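PDB 2ZO4: metallo-beta-lactamase family protein from Thermus thermophilus, which binds two zinc ions in a metallo-beta-lactamase fold and probably works as a hydrolase. Local coordinates for residues Asp37-Gly41 against Pro73-Ser79; Phe90-Phe96 against Pro147-Asp152; Leu116-Thr122 against Phe289-Leu293; Val165-Pro169 against Ser217-Leu221. One frame throughout, in Å; residues are numbered along the deposited sequence.

Contact 1 of 4, residues Asp37-Gly41 against Pro73-Ser79; sequences DTALG and PDHYGLS. With ZN (zinc ion), chain C.
Asp37 meets His75 at the zinc site of the metallo-beta-lactamase fold, where residues 70-75 carry the family signature HxHxDH. Two of the metal bonds come from this signature. His75 NE2 binds zinc at 2.1 Å, and Asp74 OD2 binds the same ion at 2.3 Å. A water, Asp190 and His233 complete the site.

One side-chain hydrogen bond backs it. His75 ND1 donates to Asp37 OD2 over 2.7 Å, with an N-H...O angle of 163°. The oxygen lies close to the imidazole plane. The carboxylate, however, is turned 83° from the ring, and the N-H arrives from above its plane. Thr69 OG1 also bonds to OD2. Asp37 is thus a second-shell residue that helps fix the rotation of a zinc ligand.

Thr38 works on the backbone. Its N and OG1 both reach His75 O from one face of the carbonyl plane, each at 2.9 Å. A chi1 of 62° puts OG1 between the backbone N and the carbonyl carbon. From there it also takes a weak bond from Leu78 N, which is shared with Ala39 O.

Closer packing adds to these bonds. Ala39 CA makes a CA-H...O contact with Asp74 O at 3.1 Å. Leu78 lies along the 38-41 backbone, with Leu78 CG 3.6 Å from Leu40 C, and its side chain also touches helix 43-55. Beside it the two main chains come together, with Gly77 CA 3.8 Å from Leu40 CA.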
loop_
_atom_site.group_PDB
_atom_site.type_symbol
_atom_site.label_atom_id
_atom_site.label_comp_id
_atom_site.label_asym_id
_atom_site.label_seq_id
_atom_site.Cartn_x
_atom_site.Cartn_y
_atom_site.Cartn_z
ATOM N N ASP A 37 6.974 -4.135 7.802
ATOM C CA ASP A 37 5.608 -3.729 8.181
ATOM C C ASP A 37 5.249 -4.098 9.632
ATOM O O ASP A 37 5.919 -4.930 10.249
ATOM C CB ASP A 37 4.574 -4.210 7.150
ATOM C CG ASP A 37 4.784 -3.570 5.781
ATOM O OD1 ASP A 37 5.411 -2.488 5.722
ATOM O OD2 ASP A 37 4.325 -4.140 4.765
ATOM N N THR A 38 4.215 -3.456 10.180
ATOM C CA THR A 38 4.022 -3.426 11.639
ATOM C C THR A 38 2.586 -3.596 12.138
ATOM O O THR A 38 2.353 -3.531 13.345
ATOM C CB THR A 38 4.537 -2.095 12.255
ATOM O OG1 THR A 38 3.798 -0.993 11.710
ATOM C CG2 THR A 38 6.013 -1.899 11.996
ATOM N N ALA A 39 1.637 -3.808 11.228
ATOM C CA ALA A 39 0.207 -3.768 11.561
ATOM C C ALA A 39 -0.171 -2.430 12.209
ATOM O O ALA A 39 0.344 -1.382 11.814
ATOM C CB ALA A 39 -0.197 -4.960 12.442
ATOM N N LEU A 40 -1.052 -2.461 13.206
ATOM C CA LEU A 40 -1.594 -1.226 13.787
ATOM C C LEU A 40 -2.090 -1.422 15.220
ATOM O O LEU A 40 -2.144 -2.548 15.721
ATOM C CB LEU A 40 -2.709 -0.649 12.897
ATOM C CG LEU A 40 -4.110 -1.275 12.893
ATOM C CD1 LEU A 40 -5.035 -0.441 12.021
ATOM C CD2 LEU A 40 -4.103 -2.733 12.432
ATOM N N GLY A 41 -2.461 -0.313 15.860
ATOM C CA GLY A 41 -2.777 -0.295 17.285
ATOM C C GLY A 41 -4.192 -0.699 17.635
ATOM O O GLY A 41 -5.013 0.141 17.999
ATOM N N PRO A 73 -2.459 2.207 7.076
ATOM C CA PRO A 73 -2.496 1.925 8.516
ATOM C C PRO A 73 -2.135 0.482 8.888
ATOM O O PRO A 73 -1.493 0.260 9.910
ATOM C CB PRO A 73 -3.950 2.235 8.903
ATOM C CG PRO A 73 -4.714 2.218 7.616
ATOM C CD PRO A 73 -3.757 2.702 6.582
ATOM N N ASP A 74 -2.536 -0.477 8.056
ATOM C CA ASP A 74 -2.246 -1.899 8.284
ATOM C C ASP A 74 -0.762 -2.287 8.168
ATOM O O ASP A 74 -0.382 -3.400 8.531
ATOM C CB ASP A 74 -3.121 -2.783 7.377
ATOM C CG ASP A 74 -3.032 -2.405 5.901
ATOM O OD1 ASP A 74 -2.970 -1.196 5.573
ATOM O OD2 ASP A 74 -3.039 -3.331 5.061
ATOM N N HIS A 75 0.067 -1.375 7.670
ATOM C CA HIS A 75 1.504 -1.620 7.510
ATOM C C HIS A 75 2.330 -0.665 8.377
ATOM O O HIS A 75 3.410 -1.008 8.854
ATOM C CB HIS A 75 1.902 -1.469 6.034
ATOM C CG HIS A 75 1.176 -2.403 5.113
ATOM N ND1 HIS A 75 1.742 -3.561 4.622
ATOM C CD2 HIS A 75 -0.074 -2.352 4.597
ATOM C CE1 HIS A 75 0.874 -4.184 3.847
ATOM N NE2 HIS A 75 -0.238 -3.471 3.815
ATOM N N TYR A 76 1.777 0.520 8.605
ATOM C CA TYR A 76 2.494 1.665 9.162
ATOM C C TYR A 76 2.074 1.967 10.608
ATOM O O TYR A 76 2.773 2.691 11.323
ATOM C CB TYR A 76 2.210 2.841 8.228
ATOM C CG TYR A 76 2.574 4.256 8.632
ATOM C CD1 TYR A 76 3.660 4.906 8.052
ATOM C CD2 TYR A 76 1.768 4.985 9.508
ATOM C CE1 TYR A 76 3.967 6.230 8.377
ATOM C CE2 TYR A 76 2.073 6.297 9.848
ATOM C CZ TYR A 76 3.166 6.915 9.277
ATOM O OH TYR A 76 3.449 8.219 9.608
ATOM N N GLY A 77 0.949 1.388 11.029
ATOM C CA GLY A 77 0.288 1.739 12.293
ATOM C C GLY A 77 1.090 1.621 13.582
ATOM O O GLY A 77 0.951 2.457 14.471
ATOM N N LEU A 78 1.920 0.590 13.699
ATOM C CA LEU A 78 2.740 0.417 14.902
ATOM C C LEU A 78 4.184 0.925 14.796
ATOM O O LEU A 78 4.959 0.785 15.746
ATOM C CB LEU A 78 2.715 -1.037 15.391
ATOM C CG LEU A 78 1.440 -1.540 16.083
ATOM C CD1 LEU A 78 1.606 -2.990 16.518
ATOM C CD2 LEU A 78 1.066 -0.667 17.279
ATOM N N SER A 79 4.541 1.521 13.658
ATOM C CA SER A 79 5.922 1.966 13.423
ATOM C C SER A 79 6.430 2.958 14.477
ATOM O O SER A 79 7.582 2.877 14.903
ATOM C CB SER A 79 6.093 2.534 12.011
ATOM O OG SER A 79 5.234 3.635 11.773
HETATM ZN ZN ZN C . -2.101 -3.596 2.956
HETATM O O HOH W 1 -2.850 -1.778 2.699
#

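Contact 2 of 4, residues Phe90-Phe96 against Pro147-Asp152; sequences FLHEEEF and PLPLRD
Leu91 bonds to both neighbours of Pro149 in a parallel strand pair. Leu91 N donates to Leu148 O at 3.0 Å, and Leu150 N donates to Leu91 O at 2.8 Å. Glu93 N continues the ladder to Leu150 O at 3.0 Å. The strands are twisted, with the two short segments at 45°.

Side chains fill both faces of the sheet. On one face Phe90 and Leu148 run side by side, while Leu150 lies across Phe90. Leu150 CD2 is 3.6 Å from Phe90 CD1. On the other face the Phe96 ring reaches back from the turn after the strand. Pro149 CB makes an off-centre CH-pi contact, 4.2 Å from the centroid of that ring. Pro147 O sits at the edge of the same ring, near its plane.

The His92 ring takes Leu150 O over one face. A chi1 of -174° swings the ring away from its own backbone N and toward Asp152. A water there links three groups: it is 2.9 Å from His92 NE2, gives a proton to Glu93 OE2, and accepts one from Asp152 N. Asp152 OD1 in turn takes Trp167 N and pairs with Arg220, and the Trp167 ring stacks on His92.

Strand 148-150 is one edge strand of the six-stranded sheet. Strand 88-92 lies between it and strand 65-68. Helix 99-104 covers Leu91 and Pro147 through His100, and strand 176-180 of the second sheet packs against His92 and Leu150.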
loop_
_atom_site.group_PDB
_atom_site.type_symbol
_atom_site.label_atom_id
_atom_site.label_comp_id
_atom_site.label_asym_id
_atom_site.label_seq_id
_atom_site.Cartn_x
_atom_site.Cartn_y
_atom_site.Cartn_z
ATOM N N PHE A 90 12.389 2.862 8.628
ATOM C CA PHE A 90 12.713 3.211 7.250
ATOM C C PHE A 90 11.447 3.278 6.395
ATOM O O PHE A 90 10.580 2.401 6.485
ATOM C CB PHE A 90 13.689 2.191 6.654
ATOM C CG PHE A 90 15.081 2.268 7.225
ATOM C CD1 PHE A 90 16.035 3.097 6.648
ATOM C CD2 PHE A 90 15.440 1.501 8.334
ATOM C CE1 PHE A 90 17.327 3.168 7.162
ATOM C CE2 PHE A 90 16.726 1.561 8.856
ATOM C CZ PHE A 90 17.674 2.398 8.270
ATOM N N LEU A 91 11.364 4.317 5.564
ATOM C CA LEU A 91 10.181 4.614 4.758
ATOM C C LEU A 91 10.655 5.263 3.464
ATOM O O LEU A 91 11.529 6.129 3.509
ATOM C CB LEU A 91 9.297 5.612 5.512
ATOM C CG LEU A 91 7.765 5.577 5.581
ATOM C CD1 LEU A 91 7.249 7.008 5.680
ATOM C CD2 LEU A 91 7.087 4.847 4.428
ATOM N N HIS A 92 10.085 4.881 2.320
ATOM C CA HIS A 92 10.501 5.493 1.048
ATOM C C HIS A 92 10.240 6.996 1.009
ATOM O O HIS A 92 9.181 7.460 1.430
ATOM C CB HIS A 92 9.855 4.823 -0.165
ATOM C CG HIS A 92 10.382 5.330 -1.470
ATOM N ND1 HIS A 92 9.846 6.423 -2.115
ATOM C CD2 HIS A 92 11.418 4.912 -2.235
ATOM C CE1 HIS A 92 10.523 6.653 -3.225
ATOM N NE2 HIS A 92 11.483 5.751 -3.320
ATOM N N GLU A 93 11.217 7.732 0.480
ATOM C CA GLU A 93 11.230 9.204 0.470
ATOM C C GLU A 93 9.934 9.864 -0.039
ATOM O O GLU A 93 9.516 10.897 0.480
ATOM C CB GLU A 93 12.453 9.724 -0.317
ATOM C CG GLU A 93 12.536 9.245 -1.787
ATOM C CD GLU A 93 13.844 9.619 -2.493
ATOM O OE1 GLU A 93 14.568 10.515 -2.014
ATOM O OE2 GLU A 93 14.150 9.008 -3.542
ATOM N N GLU A 94 9.300 9.249 -1.036
ATOM C CA GLU A 94 8.100 9.801 -1.672
ATOM C C GLU A 94 6.844 9.784 -0.777
ATOM O O GLU A 94 5.859 10.471 -1.068
ATOM C CB GLU A 94 7.856 9.090 -3.012
ATOM C CG GLU A 94 6.704 9.630 -3.857
ATOM C CD GLU A 94 7.017 10.926 -4.598
ATOM O OE1 GLU A 94 8.140 11.462 -4.490
ATOM O OE2 GLU A 94 6.116 11.409 -5.308
ATOM N N GLU A 95 6.884 9.015 0.310
ATOM C CA GLU A 95 5.794 9.007 1.290
ATOM C C GLU A 95 5.821 10.244 2.182
ATOM O O GLU A 95 4.782 10.665 2.689
ATOM C CB GLU A 95 5.851 7.760 2.185
ATOM C CG GLU A 95 5.626 6.418 1.495
ATOM C CD GLU A 95 4.186 6.191 1.053
ATOM O OE1 GLU A 95 3.718 6.905 0.142
ATOM O OE2 GLU A 95 3.529 5.282 1.605
ATOM N N PHE A 96 7.011 10.815 2.370
ATOM C CA PHE A 96 7.257 11.825 3.412
ATOM C C PHE A 96 6.362 13.057 3.341
ATOM O O PHE A 96 5.798 13.464 4.354
ATOM C CB PHE A 96 8.738 12.231 3.445
ATOM C CG PHE A 96 9.615 11.286 4.232
ATOM C CD1 PHE A 96 9.700 9.936 3.888
ATOM C CD2 PHE A 96 10.375 11.754 5.305
ATOM C CE1 PHE A 96 10.510 9.064 4.611
ATOM C CE2 PHE A 96 11.189 10.889 6.032
ATOM C CZ PHE A 96 11.260 9.540 5.682
ATOM N N PRO A 147 11.451 8.937 10.875
ATOM C CA PRO A 147 11.739 7.868 9.914
ATOM C C PRO A 147 12.864 8.272 8.962
ATOM O O PRO A 147 13.034 9.459 8.668
ATOM C CB PRO A 147 10.420 7.708 9.153
ATOM C CG PRO A 147 9.743 9.029 9.274
ATOM C CD PRO A 147 10.125 9.544 10.638
ATOM N N LEU A 148 13.638 7.290 8.514
ATOM C CA LEU A 148 14.724 7.532 7.567
ATOM C C LEU A 148 14.262 7.248 6.139
ATOM O O LEU A 148 13.682 6.189 5.881
ATOM C CB LEU A 148 15.949 6.680 7.922
ATOM C CG LEU A 148 16.731 7.088 9.174
ATOM C CD1 LEU A 148 17.696 5.993 9.580
ATOM C CD2 LEU A 148 17.482 8.402 8.942
ATOM N N PRO A 149 14.498 8.202 5.212
ATOM C CA PRO A 149 14.042 8.049 3.827
ATOM C C PRO A 149 14.832 7.023 3.016
ATOM O O PRO A 149 16.064 7.103 2.925
ATOM C CB PRO A 149 14.209 9.455 3.237
ATOM C CG PRO A 149 15.281 10.091 4.054
ATOM C CD PRO A 149 15.169 9.500 5.435
ATOM N N LEU A 150 14.109 6.065 2.439
ATOM C CA LEU A 150 14.688 5.095 1.519
ATOM C C LEU A 150 14.661 5.629 0.094
ATOM O O LEU A 150 13.825 6.456 -0.251
ATOM C CB LEU A 150 13.945 3.755 1.589
ATOM C CG LEU A 150 13.997 2.983 2.913
ATOM C CD1 LEU A 150 13.008 1.819 2.895
ATOM C CD2 LEU A 150 15.400 2.492 3.207
ATOM N N ARG A 151 15.581 5.133 -0.725
ATOM C CA ARG A 151 15.721 5.568 -2.105
ATOM C C ARG A 151 15.623 4.344 -3.018
ATOM O O ARG A 151 16.052 3.253 -2.641
ATOM C CB ARG A 151 17.084 6.240 -2.277
ATOM C CG ARG A 151 17.109 7.364 -3.279
ATOM C CD ARG A 151 18.393 8.180 -3.167
ATOM N NE ARG A 151 18.406 9.068 -2.003
ATOM C CZ ARG A 151 19.097 10.206 -1.937
ATOM N NH1 ARG A 151 19.831 10.606 -2.968
ATOM N NH2 ARG A 151 19.055 10.948 -0.840
ATOM N N ASP A 152 15.065 4.525 -4.213
ATOM C CA ASP A 152 14.983 3.437 -5.186
ATOM C C ASP A 152 16.379 2.911 -5.514
ATOM O O ASP A 152 17.310 3.693 -5.713
ATOM C CB ASP A 152 14.272 3.899 -6.464
ATOM C CG ASP A 152 13.952 2.745 -7.412
ATOM O OD1 ASP A 152 13.508 1.677 -6.941
ATOM O OD2 ASP A 152 14.138 2.909 -8.639
HETATM O O HOH W 2 13.667 6.880 -4.949
#

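Contact 3 of 4, residues Leu116-Thr122 against Phe289-Leu293; sequences LFLDHGT and FAETL
Phe117 and Phe289 form an offset stack. Their centroids are 4.8 Å apart and their planes are inclined by 30°. The overlap is partial: Phe117 CD1 lies over the Phe289 face, toward its rim. The closest approach is Phe117 CE1 to Phe289 CD2, at 3.4 Å. Phe289 takes a chi1 of 170°, which carries the ring out from its helix and against the end of helix 110-119. There His120 CB and Leu116 O sit at the ring edge, near its plane. Thr122 OG1 approaches obliquely, 3.6 Å from Phe289 CE1.

That end of the helix is a Schellman motif. Thr122 N bonds to Phe117 O and Gly121 N to Leu118 O, with Gly121 at positive phi as the C-prime residue. Thr122 OG1 gives a second bond to Phe117 O, from the same face of the carbonyl as Thr122 N. The contact joins helix 110-119, in the metallo-beta-lactamase part of the chain, to helix 286-301 of the C-terminal region, whose family belongs to the helix-turn-helix clan.

Leu293 stands one helical turn after Phe289 and splits its two methyls. Leu293 CD1 sits over the face of the His120 ring in a CH-pi contact, 3.8 Å from the centroid and 18° off the normal. Leu293 CD2 goes to Leu116 CG at 3.8 Å. Tyr312 also stacks on His120, and Trp269 of helix 268-275 touches Thr122.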
loop_
_atom_site.group_PDB
_atom_site.type_symbol
_atom_site.label_atom_id
_atom_site.label_comp_id
_atom_site.label_asym_id
_atom_site.label_seq_id
_atom_site.Cartn_x
_atom_site.Cartn_y
_atom_site.Cartn_z
ATOM N N LEU A 116 -12.608 16.660 -2.229
ATOM C CA LEU A 116 -12.461 15.673 -3.299
ATOM C C LEU A 116 -13.664 14.732 -3.362
ATOM O O LEU A 116 -14.152 14.418 -4.449
ATOM C CB LEU A 116 -11.158 14.879 -3.140
ATOM C CG LEU A 116 -10.606 14.134 -4.365
ATOM C CD1 LEU A 116 -10.281 15.086 -5.514
ATOM C CD2 LEU A 116 -9.378 13.319 -3.985
ATOM N N PHE A 117 -14.135 14.290 -2.197
ATOM C CA PHE A 117 -15.352 13.485 -2.106
ATOM C C PHE A 117 -16.562 14.272 -2.609
ATOM O O PHE A 117 -17.299 13.803 -3.477
ATOM C CB PHE A 117 -15.595 13.013 -0.663
ATOM C CG PHE A 117 -14.697 11.888 -0.222
ATOM C CD1 PHE A 117 -14.873 10.600 -0.718
ATOM C CD2 PHE A 117 -13.695 12.111 0.713
ATOM C CE1 PHE A 117 -14.053 9.556 -0.304
ATOM C CE2 PHE A 117 -12.863 11.076 1.134
ATOM C CZ PHE A 117 -13.042 9.795 0.626
ATOM N N LEU A 118 -16.730 15.479 -2.071
ATOM C CA LEU A 118 -17.901 16.323 -2.327
ATOM C C LEU A 118 -18.024 16.789 -3.778
ATOM O O LEU A 118 -19.114 16.761 -4.350
ATOM C CB LEU A 118 -17.884 17.540 -1.396
ATOM N N ASP A 119 -16.906 17.222 -4.357
ATOM C CA ASP A 119 -16.865 17.669 -5.751
ATOM C C ASP A 119 -17.161 16.543 -6.731
ATOM O O ASP A 119 -17.634 16.790 -7.843
ATOM C CB ASP A 119 -15.506 18.290 -6.078
ATOM C CG ASP A 119 -15.265 19.593 -5.340
ATOM O OD1 ASP A 119 -16.247 20.256 -4.944
ATOM O OD2 ASP A 119 -14.086 19.961 -5.163
ATOM N N HIS A 120 -16.875 15.312 -6.311
ATOM C CA HIS A 120 -17.113 14.132 -7.132
ATOM C C HIS A 120 -18.384 13.369 -6.728
ATOM O O HIS A 120 -18.498 12.163 -6.955
ATOM C CB HIS A 120 -15.875 13.229 -7.143
ATOM C CG HIS A 120 -14.716 13.813 -7.891
ATOM N ND1 HIS A 120 -14.636 13.800 -9.267
ATOM C CD2 HIS A 120 -13.593 14.430 -7.454
ATOM C CE1 HIS A 120 -13.512 14.383 -9.645
ATOM N NE2 HIS A 120 -12.863 14.776 -8.563
ATOM N N GLY A 121 -19.329 14.090 -6.125
ATOM C CA GLY A 121 -20.700 13.604 -5.946
ATOM C C GLY A 121 -21.011 12.753 -4.730
ATOM O O GLY A 121 -22.080 12.140 -4.668
ATOM N N THR A 122 -20.093 12.707 -3.763
ATOM C CA THR A 122 -20.335 11.967 -2.520
ATOM C C THR A 122 -21.357 12.716 -1.656
ATOM O O THR A 122 -21.171 13.901 -1.363
ATOM C CB THR A 122 -19.029 11.715 -1.714
ATOM O OG1 THR A 122 -18.063 11.065 -2.549
ATOM C CG2 THR A 122 -19.297 10.836 -0.485
ATOM N N PHE A 289 -14.456 4.397 -4.228
ATOM C CA PHE A 289 -14.464 5.772 -4.735
ATOM C C PHE A 289 -13.096 6.230 -5.256
ATOM O O PHE A 289 -13.000 6.753 -6.366
ATOM C CB PHE A 289 -14.957 6.748 -3.662
ATOM C CG PHE A 289 -14.774 8.207 -4.023
ATOM C CD1 PHE A 289 -15.751 8.888 -4.737
ATOM C CD2 PHE A 289 -13.624 8.896 -3.643
ATOM C CE1 PHE A 289 -15.589 10.235 -5.066
ATOM C CE2 PHE A 289 -13.447 10.238 -3.977
ATOM C CZ PHE A 289 -14.436 10.908 -4.687
ATOM N N ALA A 290 -12.059 6.050 -4.440
ATOM C CA ALA A 290 -10.708 6.497 -4.784
ATOM C C ALA A 290 -10.127 5.738 -5.977
ATOM O O ALA A 290 -9.427 6.329 -6.800
ATOM C CB ALA A 290 -9.784 6.404 -3.577
ATOM N N GLU A 291 -10.423 4.439 -6.056
ATOM C CA GLU A 291 -10.032 3.595 -7.192
ATOM C C GLU A 291 -10.720 4.041 -8.477
ATOM O O GLU A 291 -10.085 4.143 -9.529
ATOM C CB GLU A 291 -10.366 2.124 -6.921
ATOM C CG GLU A 291 -9.181 1.257 -6.486
ATOM C CD GLU A 291 -8.795 0.174 -7.501
ATOM O OE1 GLU A 291 -9.297 0.192 -8.646
ATOM O OE2 GLU A 291 -7.985 -0.705 -7.146
ATOM N N THR A 292 -12.024 4.291 -8.380
ATOM C CA THR A 292 -12.823 4.761 -9.513
ATOM C C THR A 292 -12.315 6.115 -10.019
ATOM O O THR A 292 -12.219 6.331 -11.226
ATOM C CB THR A 292 -14.322 4.841 -9.152
ATOM O OG1 THR A 292 -14.755 3.569 -8.648
ATOM C CG2 THR A 292 -15.163 5.209 -10.370
ATOM N N LEU A 293 -11.980 7.002 -9.086
ATOM C CA LEU A 293 -11.427 8.311 -9.415
ATOM C C LEU A 293 -10.077 8.202 -10.131
ATOM O O LEU A 293 -9.828 8.920 -11.099
ATOM C CB LEU A 293 -11.312 9.180 -8.155
ATOM C CG LEU A 293 -10.816 10.624 -8.304
ATOM C CD1 LEU A 293 -11.561 11.376 -9.405
ATOM C CD2 LEU A 293 -10.950 11.349 -6.979
#

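Contact 4 of 4, residues Val165-Pro169 against Ser217-Leu221; sequences VLWTP and SLDRL
Arg220 leaves its helix with CG anti to the backbone N (chi1 -160°), then bends at chi2 (-109°). The bend lays its guanidinium against Leu166. Leu166 CB stands 4.1 Å above the plane, over its centre, and Leu166 CD2 touches Arg220 NH2 at 3.6 Å. The flat group therefore rests one face on an aliphatic side chain. At its edge Trp167 O lies 3.0 Å from Arg220 NH1, but the angle is too poor for a hydrogen bond. Arg220 NH2 makes a salt bridge with Asp152, which should help hold the guanidinium against the strand.

Helix 210-222 packs here on the five-stranded sheet, one of the two sheets of the alpha-beta/beta-alpha sandwich of metallo-beta-lactamases. The axis of helix segment 217-221 passes 10.2 Å from that of strand 165-167 and runs roughly antiparallel to it, at 146°.

Past the strand end the chain comes closer to the helix. Ser217 OG lies 2.7 Å from Pro169 O. Asp213 O is a second acceptor within reach, and the position of the single proton is not settled. Pro169 CD lies 3.4 Å from Ser217 OG. Thr168 turns its methyl to the helix: Thr168 CG2 is 3.9 Å from Leu221 CD2, the two side chains crossing at about a right angle. Thr168 OG1 is also hydrogen-bonded to His175 ND1. Leu186 of strand 185-189 touches both Leu166 and Leu221.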
loop_
_atom_site.group_PDB
_atom_site.type_symbol
_atom_site.label_atom_id
_atom_site.label_comp_id
_atom_site.label_asym_id
_atom_site.label_seq_id
_atom_site.Cartn_x
_atom_site.Cartn_y
_atom_site.Cartn_z
ATOM N N VAL A 165 15.879 -2.108 -2.398
ATOM C CA VAL A 165 14.685 -1.266 -2.334
ATOM C C VAL A 165 14.156 -0.975 -3.740
ATOM O O VAL A 165 14.855 -0.392 -4.577
ATOM C CB VAL A 165 14.945 0.051 -1.556
ATOM C CG1 VAL A 165 13.670 0.914 -1.484
ATOM C CG2 VAL A 165 15.443 -0.258 -0.155
ATOM N N LEU A 166 12.920 -1.397 -3.994
ATOM C CA LEU A 166 12.280 -1.156 -5.285
ATOM C C LEU A 166 11.092 -0.231 -5.113
ATOM O O LEU A 166 10.051 -0.642 -4.606
ATOM C CB LEU A 166 11.825 -2.465 -5.934
ATOM C CG LEU A 166 12.784 -3.650 -6.045
ATOM C CD1 LEU A 166 12.027 -4.831 -6.618
ATOM C CD2 LEU A 166 14.011 -3.321 -6.903
ATOM N N TRP A 167 11.265 1.021 -5.528
ATOM C CA TRP A 167 10.186 1.995 -5.523
ATOM C C TRP A 167 9.137 1.551 -6.528
ATOM O O TRP A 167 9.416 1.410 -7.727
ATOM C CB TRP A 167 10.715 3.392 -5.858
ATOM C CG TRP A 167 9.679 4.487 -5.865
ATOM C CD1 TRP A 167 8.629 4.638 -5.002
ATOM C CD2 TRP A 167 9.619 5.600 -6.766
ATOM N NE1 TRP A 167 7.913 5.772 -5.317
ATOM C CE2 TRP A 167 8.500 6.382 -6.395
ATOM C CE3 TRP A 167 10.405 6.015 -7.852
ATOM C CZ2 TRP A 167 8.143 7.555 -7.073
ATOM C CZ3 TRP A 167 10.045 7.182 -8.533
ATOM C CH2 TRP A 167 8.924 7.936 -8.139
ATOM N N THR A 168 7.939 1.293 -6.014
ATOM C CA THR A 168 6.827 0.784 -6.810
ATOM C C THR A 168 5.564 1.614 -6.540
ATOM O O THR A 168 4.630 1.139 -5.878
ATOM C CB THR A 168 6.574 -0.714 -6.524
ATOM O OG1 THR A 168 6.822 -0.985 -5.138
ATOM C CG2 THR A 168 7.496 -1.595 -7.383
ATOM N N PRO A 169 5.533 2.865 -7.053
ATOM C CA PRO A 169 4.405 3.766 -6.826
ATOM C C PRO A 169 3.130 3.281 -7.519
ATOM O O PRO A 169 3.204 2.505 -8.474
ATOM C CB PRO A 169 4.881 5.082 -7.449
ATOM C CG PRO A 169 5.858 4.660 -8.500
ATOM C CD PRO A 169 6.564 3.488 -7.904
ATOM N N SER A 217 4.767 0.081 -12.444
ATOM C CA SER A 217 5.332 -0.714 -11.348
ATOM C C SER A 217 5.151 -2.210 -11.594
ATOM O O SER A 217 6.064 -2.992 -11.350
ATOM C CB SER A 217 4.720 -0.305 -10.006
ATOM O OG SER A 217 5.081 1.024 -9.680
ATOM N N LEU A 218 3.973 -2.591 -12.089
ATOM C CA LEU A 218 3.693 -3.972 -12.492
ATOM C C LEU A 218 4.645 -4.443 -13.590
ATOM O O LEU A 218 5.116 -5.578 -13.550
ATOM C CB LEU A 218 2.244 -4.125 -12.967
ATOM C CG LEU A 218 1.074 -3.833 -12.025
ATOM C CD1 LEU A 218 -0.238 -3.938 -12.790
ATOM C CD2 LEU A 218 1.070 -4.754 -10.805
ATOM N N ASP A 219 4.915 -3.573 -14.564
ATOM C CA ASP A 219 5.898 -3.843 -15.618
ATOM C C ASP A 219 7.275 -4.117 -15.026
ATOM O O ASP A 219 7.933 -5.086 -15.404
ATOM C CB ASP A 219 5.998 -2.658 -16.585
ATOM C CG ASP A 219 4.936 -2.680 -17.671
ATOM O OD1 ASP A 219 4.663 -3.759 -18.245
ATOM O OD2 ASP A 219 4.377 -1.601 -17.967
ATOM N N ARG A 220 7.697 -3.254 -14.098
ATOM C CA ARG A 220 8.991 -3.366 -13.422
ATOM C C ARG A 220 9.110 -4.706 -12.693
ATOM O O ARG A 220 10.109 -5.406 -12.843
ATOM C CB ARG A 220 9.182 -2.193 -12.447
ATOM C CG ARG A 220 10.625 -1.912 -12.030
ATOM C CD ARG A 220 10.891 -2.291 -10.572
ATOM N NE ARG A 220 12.248 -1.932 -10.153
ATOM C CZ ARG A 220 12.591 -0.789 -9.558
ATOM N NH1 ARG A 220 11.680 0.138 -9.283
ATOM N NH2 ARG A 220 13.860 -0.574 -9.227
ATOM N N LEU A 221 8.077 -5.061 -11.930
ATOM C CA LEU A 221 8.033 -6.340 -11.214
ATOM C C LEU A 221 7.958 -7.547 -12.150
ATOM O O LEU A 221 8.526 -8.593 -11.849
ATOM C CB LEU A 221 6.868 -6.378 -10.217
ATOM C CG LEU A 221 6.867 -5.341 -9.088
ATOM C CD1 LEU A 221 5.648 -5.540 -8.184
ATOM C CD2 LEU A 221 8.166 -5.378 -8.279
#

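Contacts 1, 2 and 4 follow one another along the chain, all in its metallo-beta-lactamase part. The segments of contacts 2 and 3 alternate, and contact 4 is nested inside the loop that contact 3 closes. Contact 2 belongs to the six-stranded sheet; segment 37-41 of contact 1 leaves that sheet after strand 32-36. Contact 4 lies on the five-stranded sheet. Contacts 2 and 4, with centres about 15 Å apart, touch through Asp152 and the His92-Trp167 stack, so they join the two sheets. Contact 1 lies at the zinc site. Contact 3, about 26 Å from contact 1 between centres, ties the C-terminal helices to the zinc-binding fold away from the metals.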